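PDB 3ZY2: putative gdp-fucose protein o-fucosyltransferase 1 from Caenorhabditis elegans, which belongs to the GDP-fucose protein O-fucosyltransferase family of the GT-B clan and holds guanosine-5'-diphosphate in its pocket. Local coordinates for residues N236-F240 against A241-C245. Numbering follows the deposited sequence.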
loop_
_atom_site.group_PDB
_atom_site.type_symbol
_atom_site.label_atom_id
_atom_site.label_comp_id
_atom_site.label_asym_id
_atom_site.label_seq_id
_atom_site.Cartn_x
_atom_site.Cartn_y
_atom_site.Cartn_z
ATOM N N ASN A 236 22.421 -7.160 -0.825
ATOM C CA ASN A 236 22.157 -8.140 -1.879
ATOM C C ASN A 236 20.690 -8.575 -1.968
ATOM O O ASN A 236 20.397 -9.765 -2.051
ATOM C CB ASN A 236 23.097 -9.346 -1.668
ATOM C CG ASN A 236 23.029 -10.369 -2.786
ATOM O OD1 ASN A 236 23.131 -11.583 -2.544
ATOM N ND2 ASN A 236 22.922 -9.897 -4.012
ATOM N N ARG A 237 19.770 -7.611 -1.942
ATOM C CA ARG A 237 18.344 -7.928 -2.077
ATOM C C ARG A 237 17.982 -8.152 -3.531
ATOM O O ARG A 237 18.671 -7.647 -4.430
ATOM C CB ARG A 237 17.465 -6.799 -1.531
ATOM C CG ARG A 237 17.638 -6.547 -0.045
ATOM C CD ARG A 237 17.345 -7.794 0.779
ATOM N NE ARG A 237 17.261 -7.466 2.199
ATOM C CZ ARG A 237 17.162 -8.355 3.186
ATOM N NH1 ARG A 237 17.131 -9.660 2.932
ATOM N NH2 ARG A 237 17.091 -7.931 4.443
ATOM N N PRO A 238 16.882 -8.894 -3.776
ATOM C CA PRO A 238 16.352 -8.960 -5.131
ATOM C C PRO A 238 16.095 -7.570 -5.692
ATOM O O PRO A 238 15.649 -6.641 -4.972
ATOM C CB PRO A 238 15.033 -9.705 -4.953
ATOM C CG PRO A 238 15.307 -10.603 -3.782
ATOM C CD PRO A 238 16.119 -9.751 -2.849
ATOM N N LEU A 239 16.402 -7.430 -6.974
ATOM C CA LEU A 239 16.106 -6.213 -7.687
ATOM C C LEU A 239 15.392 -6.646 -8.941
ATOM O O LEU A 239 15.979 -7.327 -9.793
ATOM C CB LEU A 239 17.392 -5.460 -8.007
ATOM C CG LEU A 239 17.217 -4.150 -8.788
ATOM C CD1 LEU A 239 16.401 -3.083 -8.007
ATOM C CD2 LEU A 239 18.588 -3.611 -9.188
ATOM N N PHE A 240 14.114 -6.308 -9.018
ATOM C CA PHE A 240 13.298 -6.640 -10.172
ATOM C C PHE A 240 13.360 -8.138 -10.446
ATOM O O PHE A 240 13.044 -8.914 -9.557
ATOM C CB PHE A 240 13.705 -5.765 -11.357
ATOM C CG PHE A 240 13.545 -4.289 -11.091
ATOM C CD1 PHE A 240 12.524 -3.821 -10.271
ATOM C CD2 PHE A 240 14.430 -3.372 -11.653
ATOM C CE1 PHE A 240 12.396 -2.434 -10.001
ATOM C CE2 PHE A 240 14.297 -2.007 -11.408
ATOM C CZ PHE A 240 13.283 -1.545 -10.582
ATOM N N ALA A 241 13.811 -8.548 -11.633
ATOM C CA ALA A 241 13.760 -9.960 -12.008
ATOM C C ALA A 241 14.995 -10.767 -11.601
ATOM O O ALA A 241 15.170 -11.911 -12.042
ATOM C CB ALA A 241 13.520 -10.092 -13.511
ATOM N N SER A 242 15.863 -10.191 -10.774
ATOM C CA SER A 242 17.176 -10.801 -10.536
ATOM C C SER A 242 17.160 -12.254 -10.017
ATOM O O SER A 242 18.125 -12.992 -10.209
ATOM C CB SER A 242 18.015 -9.898 -9.631
ATOM O OG SER A 242 17.378 -9.748 -8.375
ATOM N N GLU A 243 16.072 -12.673 -9.372
ATOM C CA GLU A 243 15.965 -14.070 -8.892
ATOM C C GLU A 243 15.850 -15.095 -10.033
ATOM O O GLU A 243 16.030 -16.295 -9.822
ATOM C CB GLU A 243 14.821 -14.207 -7.892
ATOM C CG GLU A 243 15.024 -13.303 -6.646
ATOM C CD GLU A 243 13.757 -13.098 -5.828
ATOM O OE1 GLU A 243 12.804 -12.430 -6.308
ATOM O OE2 GLU A 243 13.724 -13.601 -4.674
ATOM N N GLN A 244 15.605 -14.618 -11.253
ATOM C CA GLN A 244 15.578 -15.521 -12.398
ATOM C C GLN A 244 16.939 -16.129 -12.711
ATOM O O GLN A 244 17.005 -17.199 -13.317
ATOM C CB GLN A 244 15.022 -14.819 -13.636
ATOM C CG GLN A 244 16.000 -13.867 -14.316
ATOM C CD GLN A 244 15.419 -13.286 -15.583
ATOM O OE1 GLN A 244 14.834 -14.004 -16.413
ATOM N NE2 GLN A 244 15.568 -11.967 -15.747
ATOM N N CYS A 245 18.018 -15.468 -12.305
ATOM C CA CYS A 245 19.349 -16.061 -12.474
ATOM C C CYS A 245 20.076 -16.398 -11.170
ATOM O O CYS A 245 20.934 -17.281 -11.168
ATOM C CB CYS A 245 20.251 -15.201 -13.355
ATOM S SG CYS A 245 20.877 -13.683 -12.608
HETATM O O HOH W 1 13.190 -11.563 -8.892
#
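The first torsion of Ser242, chi1 62°, sets OG between its own backbone N and carbonyl carbon and turns the hydroxyl back onto Leu239, while Glu243, with CG anti to its carbonyl carbon and an extended chain beyond, brings its carboxylate slantwise against CB and CG of Pro238. Leu239 N donates a nearly straight hydrogen bond to Ser242 OG at 2.9 Å, although the exact place of OG is less certain because another atom lies too close to it. In return, Ser242 N bonds to Leu239 O at 3.0 Å, approaching from above the carbonyl plane, 41° out of it. This backbone bond closes the turn, in which Phe240 takes a positive phi of 54°. The Phe240 ring leads away from 241-245, and Leu239 CD1 sits over its centre, 4.1 Å above the plane. Pro238 CG packs against Glu243 CD at 3.6 Å, and the two oxygens of the carboxylate serve different partners: OE2 accepts from Gly249 N, while OE1 receives a hydrogen bond from a water at 2.8 Å. That water also donates to Phe240 O at 2.7 Å and accepts from Glu243 N at 3.1 Å, joining the carbonyl of Phe240 to the backbone and side chain of Glu243. Beyond the turn, the Cys245–Cys332 disulfide and the bond from Gln244 NE2 to Cys332 O tie 241-245 to the chain just before the pocket residues Ser334, Thr335 and Phe336. Phe240, whose side chain lies about 5 Å from both the bound manganese ion and guanosine-5'-diphosphate, also packs on Glu111 of the second subunit. Leu239 to Ser242 form a type II' beta turn that runs on into the short helix 243-246, beside the nucleotide pocket of a GT-B protein.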